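Local atomic coordinates of spore coat polysaccharide biosynthesis protein SpsE (Bacillus subtilis, PDB entry 1VLI), a protein that probably acts as an N-acylneuraminate-9-phosphate synthase of the NeuB family in making the polysaccharide of the spore coat. Residues 35-40 with 256-261; 61-66 with 96-101; 144-149 with 346-351; 192-197 with 302-307; 314-319 with 335-340. One frame throughout, in Å; residues are numbered along the deposited sequence.

Interaction 1 (35-40 with 256-261)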
# COMPACT_ATOMS: atom_id res chain seq x y z
N ALA A 35 2.49 -12.16 2.25
CA ALA A 35 3.12 -12.93 3.33
C ALA A 35 3.30 -12.11 4.61
O ALA A 35 3.29 -12.68 5.71
CB ALA A 35 4.47 -13.52 2.86
N GLY A 36 3.46 -10.79 4.46
CA GLY A 36 3.54 -9.88 5.60
C GLY A 36 4.76 -10.15 6.46
O GLY A 36 5.90 -9.97 6.01
N ILE A 37 4.52 -10.56 7.71
CA ILE A 37 5.57 -10.98 8.64
C ILE A 37 5.39 -12.43 9.09
O ILE A 37 6.03 -12.88 10.03
CB ILE A 37 5.69 -10.03 9.87
CG1 ILE A 37 4.43 -10.04 10.74
CG2 ILE A 37 6.07 -8.63 9.45
CD1 ILE A 37 4.65 -9.34 12.12
N ASN A 38 4.53 -13.17 8.39
CA ASN A 38 4.17 -14.54 8.75
C ASN A 38 5.30 -15.60 8.65
O ASN A 38 5.04 -16.79 8.80
CB ASN A 38 2.94 -15.01 7.96
CG ASN A 38 1.65 -14.28 8.38
OD1 ASN A 38 1.60 -13.57 9.38
ND2 ASN A 38 0.59 -14.48 7.59
N HIS A 39 6.53 -15.15 8.41
CA HIS A 39 7.71 -16.03 8.47
C HIS A 39 8.23 -16.23 9.91
O HIS A 39 9.14 -17.02 10.15
CB HIS A 39 8.83 -15.44 7.61
CG HIS A 39 9.10 -14.00 7.89
ND1 HIS A 39 9.69 -13.56 9.06
CD2 HIS A 39 8.86 -12.88 7.16
CE1 HIS A 39 9.82 -12.25 9.03
NE2 HIS A 39 9.32 -11.81 7.89
N ASP A 40 7.66 -15.46 10.83
CA ASP A 40 7.95 -15.49 12.26
C ASP A 40 9.45 -15.35 12.59
O ASP A 40 9.91 -15.90 13.58
CB ASP A 40 7.36 -16.76 12.88
CG ASP A 40 5.82 -16.75 12.92
OD1 ASP A 40 5.19 -15.66 12.92
OD2 ASP A 40 5.15 -17.82 12.98
N PRO A 256 0.68 -18.77 16.47
CA PRO A 256 0.33 -17.66 17.39
C PRO A 256 0.35 -16.32 16.66
O PRO A 256 1.40 -15.77 16.38
CB PRO A 256 1.39 -17.74 18.49
CG PRO A 256 2.47 -18.65 17.93
CD PRO A 256 1.82 -19.56 16.96
N GLY A 257 -0.85 -15.81 16.39
CA GLY A 257 -1.10 -14.93 15.25
C GLY A 257 -0.34 -13.63 15.09
O GLY A 257 -0.71 -12.63 15.69
N ALA A 258 0.72 -13.65 14.27
CA ALA A 258 1.24 -12.43 13.64
C ALA A 258 0.09 -11.80 12.82
O ALA A 258 -0.61 -10.91 13.32
CB ALA A 258 2.46 -12.74 12.77
N ASP A 259 -0.13 -12.27 11.59
CA ASP A 259 -1.43 -12.10 10.90
C ASP A 259 -1.93 -13.47 10.49
O ASP A 259 -2.45 -13.63 9.39
CB ASP A 259 -1.29 -11.26 9.62
CG ASP A 259 -0.89 -9.82 9.90
OD1 ASP A 259 -1.80 -8.97 10.15
OD2 ASP A 259 0.30 -9.43 9.86
N HIS A 260 -1.76 -14.46 11.35
CA HIS A 260 -1.88 -15.86 10.95
C HIS A 260 -3.31 -16.33 10.87
O HIS A 260 -3.70 -17.02 9.93
CB HIS A 260 -1.10 -16.77 11.90
CG HIS A 260 0.38 -16.71 11.72
ND1 HIS A 260 1.02 -17.26 10.63
CD2 HIS A 260 1.35 -16.17 12.49
CE1 HIS A 260 2.31 -17.05 10.73
NE2 HIS A 260 2.54 -16.39 11.85
N SER A 261 -4.07 -15.96 11.89
CA SER A 261 -5.38 -16.56 12.17
C SER A 261 -6.41 -16.36 11.06
O SER A 261 -7.26 -17.23 10.82
CB SER A 261 -5.94 -16.02 13.49
OG SER A 261 -5.76 -14.61 13.55
O HOH W 1 1.85 -10.90 8.26
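The backbones come closest at N38 and A258, 6.1 Å between CA atoms, where 35-40 leaves its strand through a type II' turn from A35 to N38 that runs into a type I turn from I37 to D40, while 256-261 passes as irregular loop. N38 lays its amide across the H260 ring, the two planes 22° apart and the side chains running past each other in opposite directions. With CG anti to the carbonyl carbon (chi1 -69°), the amide carbon is set over one face of the ring, and OD1 stands above the ring centre. The same N38 OD1 accepts the backbone N of D259 at 3.1 Å, in the plane of the amide carbonyl. N38 ND2 bonds to the backbone O of F249, so the amide is gripped at both ends and kept from flipping. This is the C-terminal mouth of the NeuB TIM barrel: strand 30-36 ends here, the loop that follows strand 244-248 folds back against it, and the side chain of D259 lies about 7 Å from the zinc ion. H260 and D40 meet tip to tip. NE2 of H260 reaches OD1 of D40 at 2.9 Å, nearly straight at 176°, in the ring plane and on the syn side of the carboxylate; the second bond, to OD2, is weak. T250 OG1 holds H260 ND1, which fixes the ring at both nitrogens. A water accepts from I37 N at 2.7 Å and lies 2.7 Å from D259 OD2, to which it probably donates. The methyl of A258 packs on I37, CB to CG1 3.9 Å.

Interaction 2 (61-66 with 96-101)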
# COMPACT_ATOMS: atom_id res chain seq x y z
N VAL A 61 4.70 -12.42 -4.65
CA VAL A 61 4.68 -12.69 -3.23
C VAL A 61 5.19 -11.45 -2.57
O VAL A 61 6.20 -10.87 -3.01
CB VAL A 61 5.53 -13.93 -2.84
CG1 VAL A 61 7.00 -13.68 -3.18
CG2 VAL A 61 5.35 -14.30 -1.34
N LYS A 62 4.48 -11.00 -1.54
CA LYS A 62 4.79 -9.73 -0.92
C LYS A 62 5.20 -9.87 0.55
O LYS A 62 4.45 -10.48 1.35
CB LYS A 62 3.59 -8.81 -1.07
CG LYS A 62 3.69 -7.62 -0.14
CD LYS A 62 3.46 -6.36 -0.86
CE LYS A 62 1.96 -5.99 -0.78
NZ LYS A 62 1.55 -5.67 0.62
N PHE A 63 6.37 -9.30 0.90
CA PHE A 63 6.92 -9.27 2.27
C PHE A 63 7.07 -7.85 2.80
O PHE A 63 7.39 -6.92 2.05
CB PHE A 63 8.31 -9.93 2.31
CG PHE A 63 8.26 -11.45 2.18
CD1 PHE A 63 8.10 -12.25 3.31
CD2 PHE A 63 8.35 -12.05 0.93
CE1 PHE A 63 8.02 -13.62 3.20
CE2 PHE A 63 8.27 -13.45 0.82
CZ PHE A 63 8.09 -14.23 1.96
N GLN A 64 6.84 -7.67 4.10
CA GLN A 64 7.17 -6.40 4.77
C GLN A 64 8.67 -6.28 4.98
O GLN A 64 9.30 -7.17 5.57
CB GLN A 64 6.48 -6.32 6.12
CG GLN A 64 6.24 -4.89 6.60
CD GLN A 64 5.56 -4.86 7.97
OE1 GLN A 64 6.15 -4.42 8.95
NE2 GLN A 64 4.33 -5.35 8.04
N MSE A 65 9.25 -5.19 4.50
CA MSE A 65 10.67 -4.96 4.71
C MSE A 65 10.98 -3.96 5.80
O MSE A 65 12.00 -4.07 6.45
CB MSE A 65 11.34 -4.54 3.41
CG MSE A 65 11.58 -5.73 2.50
SE MSE A 65 12.63 -5.22 0.93
CE MSE A 65 14.16 -4.47 1.81
N PHE A 66 10.09 -3.00 6.01
CA PHE A 66 10.38 -1.91 6.92
C PHE A 66 9.47 -1.91 8.15
O PHE A 66 8.29 -2.28 8.05
CB PHE A 66 10.38 -0.59 6.16
CG PHE A 66 11.18 -0.66 4.89
CD1 PHE A 66 12.56 -0.49 4.91
CD2 PHE A 66 10.56 -0.96 3.69
CE1 PHE A 66 13.30 -0.59 3.74
CE2 PHE A 66 11.30 -1.07 2.51
CZ PHE A 66 12.66 -0.88 2.54
N MSE A 96 14.69 -2.36 9.90
CA MSE A 96 14.09 -3.23 8.92
C MSE A 96 13.40 -4.40 9.54
O MSE A 96 13.75 -4.79 10.63
CB MSE A 96 15.17 -3.69 8.00
CG MSE A 96 15.37 -2.69 6.91
SE MSE A 96 16.84 -3.23 5.86
CE MSE A 96 16.07 -5.08 5.18
N GLU A 97 12.40 -4.96 8.87
CA GLU A 97 11.65 -6.06 9.44
C GLU A 97 12.39 -7.37 9.41
O GLU A 97 12.39 -8.07 10.40
CB GLU A 97 10.26 -6.25 8.81
CG GLU A 97 9.14 -5.67 9.66
CD GLU A 97 8.87 -6.48 10.92
OE1 GLU A 97 9.07 -7.71 10.89
OE2 GLU A 97 8.44 -5.88 11.95
N MSE A 98 12.99 -7.73 8.27
CA MSE A 98 13.74 -8.99 8.18
C MSE A 98 15.23 -8.69 8.18
O MSE A 98 15.62 -7.61 7.74
CB MSE A 98 13.39 -9.73 6.90
CG MSE A 98 11.92 -10.03 6.72
SE MSE A 98 11.55 -10.67 4.88
CE MSE A 98 11.73 -8.89 3.92
N PRO A 99 16.06 -9.62 8.65
CA PRO A 99 17.53 -9.43 8.59
C PRO A 99 18.03 -9.16 7.16
O PRO A 99 17.65 -9.86 6.23
CB PRO A 99 18.08 -10.76 9.11
CG PRO A 99 16.99 -11.28 9.98
CD PRO A 99 15.71 -10.91 9.28
N ALA A 100 18.87 -8.14 7.01
CA ALA A 100 19.42 -7.76 5.72
C ALA A 100 20.07 -8.92 4.95
O ALA A 100 20.07 -8.91 3.71
CB ALA A 100 20.39 -6.62 5.90
N GLU A 101 20.59 -9.92 5.66
CA GLU A 101 21.22 -11.05 4.98
C GLU A 101 20.24 -12.01 4.35
O GLU A 101 20.65 -12.93 3.63
CB GLU A 101 22.23 -11.79 5.86
CG GLU A 101 21.69 -12.48 7.11
CD GLU A 101 21.68 -11.59 8.37
OE1 GLU A 101 21.90 -10.34 8.29
OE2 GLU A 101 21.43 -12.18 9.45
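M65 and E97 supply the one backbone hydrogen bond of this contact at the rim of the TIM barrel, between 61-66, the end of barrel strand 60-63 and the loop after it, and the loop 96-101, which leads into helix 103-112. That bond is short, E97 N to M65 O 2.6 Å, and nearly straight, yet the donor comes from above the carbonyl plane, 47° out of it. E97 also lays its CB against the carbonyl oxygen of Q64. Next to the bond F66 and M96 form a single bridge, CA atoms 4.4 Å apart, with no longer strand pairing.

Most of the rest is apolar packing, much of it by methionines present as selenomethionine. M65 and M96 lie side by side and point the same way, their CE methyls 3.9 Å apart. M96 also runs alongside F66, CG to CD1 4.1 Å, while M65 CB lies over one face of that ring, offset toward its rim. Helix 124-131 continues this packing through L129 against F66 and L130 against M65.

M98 and F63 make the Met-aromatic contact, the two side chains crossing at about a right angle. The selenium stands 4.9 Å from the centroid of the F63 ring, in an oblique position 45° off the ring normal. Helix 103-112 covers M98 with I103 and L106, and H39 touches it as well. Chi3 of -74° bends the end of M98 back, and its CE methyl settles against M65 CG at 3.5 Å and the carbonyl oxygen of Q64 at 3.4 Å.

Interaction 3 (144-149 with 346-351)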
# COMPACT_ATOMS: atom_id res chain seq x y z
N GLU A 144 -0.29 6.28 3.40
CA GLU A 144 0.58 7.13 2.61
C GLU A 144 -0.06 7.62 1.31
O GLU A 144 0.65 8.12 0.43
CB GLU A 144 1.88 6.39 2.27
CG GLU A 144 2.89 6.35 3.41
CD GLU A 144 2.43 5.52 4.59
OE1 GLU A 144 2.05 4.36 4.36
OE2 GLU A 144 2.47 6.01 5.74
N ILE A 145 -1.37 7.48 1.16
CA ILE A 145 -2.01 7.98 -0.06
C ILE A 145 -1.79 9.49 -0.28
O ILE A 145 -1.85 9.97 -1.40
CB ILE A 145 -3.51 7.65 -0.11
CG1 ILE A 145 -4.02 7.82 -1.53
CG2 ILE A 145 -4.36 8.50 0.91
CD1 ILE A 145 -5.41 7.18 -1.72
N ASN A 146 -1.49 10.21 0.80
CA ASN A 146 -1.33 11.66 0.72
C ASN A 146 0.09 12.08 1.00
O ASN A 146 0.36 13.26 1.22
CB ASN A 146 -2.32 12.38 1.67
CG ASN A 146 -1.94 12.22 3.14
OD1 ASN A 146 -1.21 11.28 3.50
ND2 ASN A 146 -2.43 13.13 4.01
N HIS A 147 1.02 11.13 0.97
CA HIS A 147 2.42 11.46 1.13
C HIS A 147 2.94 11.85 -0.23
O HIS A 147 3.68 11.09 -0.90
CB HIS A 147 3.21 10.27 1.67
CG HIS A 147 4.57 10.62 2.17
ND1 HIS A 147 5.25 11.74 1.75
CD2 HIS A 147 5.37 10.00 3.06
CE1 HIS A 147 6.42 11.80 2.36
NE2 HIS A 147 6.53 10.74 3.15
N LEU A 148 2.55 13.05 -0.62
CA LEU A 148 2.80 13.55 -1.96
C LEU A 148 4.28 13.67 -2.30
O LEU A 148 4.68 13.30 -3.40
CB LEU A 148 2.02 14.85 -2.23
CG LEU A 148 0.48 14.84 -2.03
CD1 LEU A 148 -0.06 16.08 -2.70
CD2 LEU A 148 -0.27 13.58 -2.58
N PRO A 149 5.12 14.17 -1.39
CA PRO A 149 6.58 14.16 -1.66
C PRO A 149 7.11 12.74 -1.91
O PRO A 149 7.90 12.53 -2.83
CB PRO A 149 7.17 14.82 -0.42
CG PRO A 149 6.00 15.69 0.14
CD PRO A 149 4.82 14.79 -0.08
N GLY A 346 -1.34 17.05 11.43
CA GLY A 346 -0.53 18.19 10.97
C GLY A 346 -1.09 18.69 9.65
O GLY A 346 -1.99 18.07 9.10
N LEU A 347 -0.60 19.83 9.15
CA LEU A 347 -0.98 20.31 7.80
C LEU A 347 -0.85 19.24 6.73
O LEU A 347 0.05 18.42 6.80
CB LEU A 347 -0.07 21.45 7.35
CG LEU A 347 -0.49 22.89 7.53
CD1 LEU A 347 0.02 23.62 6.30
CD2 LEU A 347 -2.03 23.03 7.73
N HIS A 348 -1.73 19.27 5.72
CA HIS A 348 -1.62 18.29 4.62
C HIS A 348 -0.23 18.29 3.96
O HIS A 348 0.35 19.35 3.74
CB HIS A 348 -2.66 18.60 3.57
CG HIS A 348 -2.84 17.49 2.59
ND1 HIS A 348 -1.98 17.28 1.54
CD2 HIS A 348 -3.76 16.52 2.53
CE1 HIS A 348 -2.38 16.22 0.85
NE2 HIS A 348 -3.46 15.74 1.44
N PRO A 349 0.33 17.11 3.68
CA PRO A 349 1.61 17.03 3.00
C PRO A 349 1.75 17.81 1.68
O PRO A 349 2.88 18.02 1.22
CB PRO A 349 1.75 15.52 2.75
CG PRO A 349 1.09 14.95 3.91
CD PRO A 349 -0.16 15.78 4.07
N ARG A 350 0.65 18.25 1.07
CA ARG A 350 0.73 19.06 -0.17
C ARG A 350 1.45 20.40 0.09
O ARG A 350 1.85 21.09 -0.85
CB ARG A 350 -0.66 19.27 -0.83
CG ARG A 350 -1.50 20.41 -0.22
CD ARG A 350 -2.85 20.73 -0.94
NE ARG A 350 -3.69 19.55 -1.00
CZ ARG A 350 -4.54 19.15 -0.07
NH1 ARG A 350 -4.73 19.84 1.06
NH2 ARG A 350 -5.22 18.02 -0.26
N PHE A 351 1.64 20.77 1.35
CA PHE A 351 2.32 22.03 1.64
C PHE A 351 3.76 21.86 2.04
O PHE A 351 4.41 22.83 2.37
CB PHE A 351 1.57 22.83 2.72
CG PHE A 351 0.10 23.08 2.38
CD1 PHE A 351 -0.28 24.09 1.47
CD2 PHE A 351 -0.90 22.29 2.95
CE1 PHE A 351 -1.61 24.33 1.19
CE2 PHE A 351 -2.23 22.53 2.68
CZ PHE A 351 -2.59 23.55 1.79
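N146 and P349 lead a packing contact between domains, without a hydrogen bond across it: the turn E144 to H147 and the start of helix 148-155 belong to the TIM barrel, and 346-351, just before helix 352-356, to the SAF (AFP-like) domain. The pyrrolidine of P349 points at the turn, its CB 3.1 Å from the carbonyl oxygen of N146, while CD rests 3.5 Å from N146 ND2. That amide nitrogen is satisfied by the backbone O of R316. H348 has CG anti to the backbone N (chi1 -166°), which starts its ring off toward N146. There N146 presents CB to H348 NE2 at 3.6 Å, with amide and imidazole nearly perpendicular, 88° apart.

The H348 ring is clamped from within its own segment. R350 NH2 stands over the centre of one face, P349 CD lies toward the rim of the opposite face, and ND1 accepts the backbone N of R350 at 2.8 Å in the ring plane. E175 of helix 170-181 forms a salt bridge with R350 NE, which is likely to steady the guanidinium over the imidazole. An alanine at H348 would probably leave the R350 N-H without its acceptor, open a gap beside N146 CB and let the R350 guanidinium swing more freely. L148 and R350 lie side by side, pointing the same way, with L148 CD1 3.7 Å from R350 CB and close to the plane of the H348 ring at its edge.

Interaction 4 (192-197 with 302-307)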
# COMPACT_ATOMS: atom_id res chain seq x y z
N HIS A 192 -8.66 -0.83 -4.43
CA HIS A 192 -9.72 -0.62 -3.46
C HIS A 192 -9.45 -1.54 -2.30
O HIS A 192 -8.90 -2.62 -2.48
CB HIS A 192 -11.08 -0.95 -4.08
CG HIS A 192 -12.20 -0.97 -3.09
ND1 HIS A 192 -12.45 0.08 -2.23
CD2 HIS A 192 -13.15 -1.90 -2.83
CE1 HIS A 192 -13.51 -0.20 -1.49
NE2 HIS A 192 -13.96 -1.39 -1.84
N CYS A 193 -9.88 -1.16 -1.11
CA CYS A 193 -9.40 -1.80 0.08
C CYS A 193 -10.19 -1.35 1.30
O CYS A 193 -10.58 -0.20 1.38
CB CYS A 193 -7.95 -1.36 0.24
SG CYS A 193 -7.16 -2.11 1.63
N VAL A 194 -10.38 -2.25 2.27
CA VAL A 194 -10.94 -1.90 3.59
C VAL A 194 -9.91 -2.12 4.73
O VAL A 194 -9.37 -3.22 4.87
CB VAL A 194 -12.17 -2.76 3.89
CG1 VAL A 194 -12.88 -2.26 5.13
CG2 VAL A 194 -13.11 -2.80 2.70
N ALA A 195 -9.66 -1.09 5.54
CA ALA A 195 -8.55 -1.14 6.54
C ALA A 195 -8.77 -2.04 7.76
O ALA A 195 -7.81 -2.40 8.45
CB ALA A 195 -8.11 0.27 6.97
N LYS A 196 -10.02 -2.41 8.02
CA LYS A 196 -10.32 -3.45 8.99
C LYS A 196 -9.75 -4.82 8.58
O LYS A 196 -9.75 -5.18 7.41
CB LYS A 196 -11.84 -3.54 9.20
CG LYS A 196 -12.27 -4.40 10.39
CD LYS A 196 -11.74 -3.88 11.75
CE LYS A 196 -12.29 -4.71 12.90
NZ LYS A 196 -11.82 -4.19 14.21
N TYR A 197 -9.24 -5.57 9.55
CA TYR A 197 -8.76 -6.92 9.30
C TYR A 197 -9.11 -7.82 10.49
O TYR A 197 -8.67 -7.56 11.61
CB TYR A 197 -7.25 -6.93 8.98
CG TYR A 197 -6.67 -8.33 8.71
CD1 TYR A 197 -6.83 -8.96 7.47
CD2 TYR A 197 -5.95 -9.01 9.71
CE1 TYR A 197 -6.29 -10.24 7.22
CE2 TYR A 197 -5.41 -10.29 9.47
CZ TYR A 197 -5.59 -10.89 8.23
OH TYR A 197 -5.06 -12.14 8.02
N THR A 302 -15.49 6.13 0.02
CA THR A 302 -15.43 6.76 1.34
C THR A 302 -14.93 5.79 2.44
O THR A 302 -14.83 4.60 2.20
CB THR A 302 -16.81 7.40 1.70
OG1 THR A 302 -16.69 8.16 2.90
CG2 THR A 302 -17.88 6.33 2.03
N THR A 303 -14.63 6.30 3.63
CA THR A 303 -14.30 5.44 4.78
C THR A 303 -15.55 4.68 5.32
O THR A 303 -16.68 5.19 5.25
CB THR A 303 -13.62 6.30 5.88
OG1 THR A 303 -13.01 5.45 6.86
CG2 THR A 303 -14.64 7.14 6.65
N THR A 304 -15.34 3.46 5.83
CA THR A 304 -16.47 2.64 6.32
C THR A 304 -16.85 2.93 7.79
O THR A 304 -16.13 3.65 8.50
CB THR A 304 -16.25 1.11 6.09
OG1 THR A 304 -15.01 0.69 6.69
CG2 THR A 304 -16.09 0.76 4.60
N ALA A 305 -18.00 2.40 8.22
CA ALA A 305 -18.42 2.44 9.62
C ALA A 305 -17.39 1.82 10.59
O ALA A 305 -17.24 2.32 11.71
CB ALA A 305 -19.81 1.80 9.80
N ILE A 306 -16.68 0.77 10.14
CA ILE A 306 -15.62 0.08 10.93
C ILE A 306 -14.18 0.63 10.76
O ILE A 306 -13.25 0.19 11.46
CB ILE A 306 -15.63 -1.48 10.71
CG1 ILE A 306 -15.45 -1.82 9.22
CG2 ILE A 306 -16.88 -2.12 11.33
CD1 ILE A 306 -14.98 -3.23 8.95
N GLU A 307 -14.00 1.57 9.83
CA GLU A 307 -12.75 2.34 9.72
C GLU A 307 -12.88 3.71 10.43
O GLU A 307 -12.10 4.03 11.32
CB GLU A 307 -12.31 2.48 8.24
CG GLU A 307 -11.84 1.18 7.57
CD GLU A 307 -11.93 1.21 6.04
OE1 GLU A 307 -12.97 1.65 5.48
OE2 GLU A 307 -10.97 0.79 5.38
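V194 and E307 make the tight part of this contact, their side chains crossing at about a right angle, with V194 CG1 3.7 Å from E307 CD. V194 turns CG1 anti to its backbone N (chi1 -171°), which brings that methyl up to the carboxylate, and T304 OG1 lies 4.0 Å from the same CG1. The carboxylate is secured from its own segment. OE1 of E307 takes the backbone N of T304 at 3.0 Å on its anti lone pair, and the T304 hydroxyl donates to it as well, OG1 to OE1 2.6 Å, from above the carboxylate plane. Two donors thus hold OE1 and probably limit the rotation of the group. The other oxygen is modelled 2.3 Å from A195 N, too short for a real bond, so its exact place is doubtful. A195 sets its CB against E307 CG at 3.9 Å and is covered further by Y143 and I310.

Here 192-197 is the exit from strand 188-193 at the C-terminal end of the TIM barrel, and 302-307 belongs to the connection from the barrel to the SAF domain. The zinc ion is close by: V194 O is hydrogen-bonded to H226 ND1 and so probably orients this zinc ligand from the second shell, while the Y197 ring meets that of H248, the other histidine of the site.

On the solvent side the contact is poorly defined. The exposed K196 starts toward I306, chi2 of 61° turns CD aside, and the end of the chain leads away. The spacing of its carbons from I306 is doubtful, and I306 also leans on Y203.

Interaction 5 (314-319 with 335-340)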
# COMPACT_ATOMS: atom_id res chain seq x y z
N ALA A 314 -5.47 9.23 10.56
CA ALA A 314 -4.48 8.18 10.22
C ALA A 314 -3.58 8.40 8.99
O ALA A 314 -2.47 7.84 8.95
CB ALA A 314 -5.14 6.79 10.17
N TYR A 315 -4.03 9.20 8.01
CA TYR A 315 -3.15 9.65 6.91
C TYR A 315 -2.02 10.51 7.44
O TYR A 315 -2.05 10.92 8.60
CB TYR A 315 -3.91 10.45 5.89
CG TYR A 315 -4.88 9.64 5.09
CD1 TYR A 315 -4.96 8.25 5.26
CD2 TYR A 315 -5.71 10.25 4.15
CE1 TYR A 315 -5.87 7.48 4.53
CE2 TYR A 315 -6.63 9.46 3.39
CZ TYR A 315 -6.70 8.10 3.60
OH TYR A 315 -7.56 7.33 2.88
N ARG A 316 -1.04 10.81 6.59
CA ARG A 316 0.11 11.60 7.04
C ARG A 316 -0.22 13.09 7.15
O ARG A 316 -1.20 13.58 6.56
CB ARG A 316 1.32 11.38 6.12
CG ARG A 316 1.75 9.92 5.98
CD ARG A 316 3.27 9.73 5.98
NE ARG A 316 3.63 8.33 6.15
CZ ARG A 316 4.87 7.89 6.41
NH1 ARG A 316 5.89 8.71 6.57
NH2 ARG A 316 5.07 6.61 6.57
N GLY A 317 0.60 13.81 7.92
CA GLY A 317 0.58 15.25 7.96
C GLY A 317 1.97 15.77 8.25
O GLY A 317 2.94 14.99 8.37
N ILE A 318 2.09 17.09 8.39
CA ILE A 318 3.37 17.70 8.61
C ILE A 318 3.61 17.94 10.09
O ILE A 318 2.81 18.62 10.76
CB ILE A 318 3.48 19.00 7.81
CG1 ILE A 318 3.31 18.72 6.32
CG2 ILE A 318 4.82 19.63 8.07
CD1 ILE A 318 3.33 19.94 5.48
N PHE A 319 4.72 17.40 10.60
CA PHE A 319 5.00 17.40 12.04
C PHE A 319 6.36 17.93 12.32
O PHE A 319 7.25 17.75 11.50
CB PHE A 319 4.92 15.98 12.59
CG PHE A 319 3.51 15.52 12.83
CD1 PHE A 319 2.78 14.91 11.82
CD2 PHE A 319 2.92 15.69 14.08
CE1 PHE A 319 1.45 14.50 12.04
CE2 PHE A 319 1.61 15.27 14.32
CZ PHE A 319 0.88 14.67 13.29
N ILE A 335 10.96 19.72 10.22
CA ILE A 335 9.63 19.16 9.97
C ILE A 335 9.70 17.93 9.05
O ILE A 335 10.63 17.82 8.23
CB ILE A 335 8.64 20.23 9.39
CG1 ILE A 335 9.24 20.98 8.20
CG2 ILE A 335 8.18 21.19 10.50
CD1 ILE A 335 8.20 21.52 7.25
N ALA A 336 8.71 17.04 9.18
CA ALA A 336 8.65 15.83 8.37
C ALA A 336 7.22 15.41 8.10
O ALA A 336 6.31 15.77 8.84
CB ALA A 336 9.46 14.68 9.00
N VAL A 337 7.03 14.66 7.01
CA VAL A 337 5.73 14.08 6.64
C VAL A 337 5.59 12.72 7.36
O VAL A 337 6.26 11.73 7.00
CB VAL A 337 5.65 13.94 5.12
CG1 VAL A 337 4.37 13.19 4.64
CG2 VAL A 337 5.75 15.29 4.47
N LEU A 338 4.77 12.70 8.42
CA LEU A 338 4.69 11.55 9.34
C LEU A 338 3.24 11.16 9.63
O LEU A 338 2.33 11.93 9.35
CB LEU A 338 5.44 11.86 10.65
CG LEU A 338 6.94 12.09 10.50
CD1 LEU A 338 7.48 12.88 11.66
CD2 LEU A 338 7.70 10.78 10.33
N ARG A 339 3.01 9.96 10.13
CA ARG A 339 1.69 9.55 10.57
C ARG A 339 1.49 10.11 11.98
O ARG A 339 2.43 10.12 12.80
CB ARG A 339 1.59 8.03 10.62
CG ARG A 339 1.63 7.32 9.29
CD ARG A 339 1.45 5.84 9.47
NE ARG A 339 1.62 5.11 8.23
CZ ARG A 339 1.13 3.90 8.01
NH1 ARG A 339 0.43 3.28 8.95
NH2 ARG A 339 1.31 3.32 6.84
N PRO A 340 0.29 10.61 12.26
CA PRO A 340 0.01 11.27 13.53
C PRO A 340 0.09 10.37 14.77
O PRO A 340 0.39 10.86 15.85
CB PRO A 340 -1.42 11.82 13.35
CG PRO A 340 -2.00 11.08 12.28
CD PRO A 340 -0.88 10.61 11.37
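The guanidinium of R316 has the backbone N of R339 over one face and the carbonyl oxygen of V337 at its edge, in plane. The contact at the edge is a hydrogen bond, NH1 to V337 O 3.1 Å; a bend at chi2 (-140°) turns CD of R316 toward that oxygen. The R339 guanidinium is turned 82° from it, with R316 NH2 4.1 Å from R339 NE. The third flat group, the F319 ring, is met obliquely by P340, CZ to CA 3.5 Å, and K343 makes a cation-pi contact with this ring.

Strands 317-319 and 335-338 pair antiparallel in the SAF domain, the angle between their directions being 145°. G317 with L338 and F319 with A336 are the hydrogen-bonded pairs, two bonds each, as in G317 N to L338 O at 2.9 Å. I318 and V337, the non-hydrogen-bonded pair between them, point to the face that F352 of helix 352-356 covers. I335 adds its CD1 to I318 CG2 there, at 4.0 Å. On the other face L338 CD1 packs against F319 CB, 4.1 Å away. Past the strand end, P340 CD closes on the carbonyl oxygen of Y315 at 3.0 Å.

A leucine at R316 would probably leave V337 O without its side-chain donor and E144 with one arginine fewer to balance it. Both R316 NE and R339 NE form salt bridges with E144 OE2 of the barrel. One carboxylate oxygen shared in this way probably offsets the repulsion of two like charges and lets them sit close together in a buried setting, tying the paired strands to the barrel.

In the fold
Interactions 1, 2 and 4 gather at the C-terminal mouth of the barrel around the zinc ion held by H226 and H248: the side chains of C193, D259 and Q64 lie about 6, 7 and 9 Å from it. Interactions 1 and 2 sit on neighbouring strands, with A35 N 2.7 Å from K62 O, and interaction 1 reaches interaction 4 by a weak bond from Y197 OH to D259 O. Interactions 3 and 5, their centres 7 Å apart, lie beside the barrel, where the SAF domain docks. They pack directly on each other, H147 ND1 3.4 Å from V337 CG1 and P349 CD 3.5 Å from R316 O, and the side chain of R339 lies about 11 Å from the zinc ion.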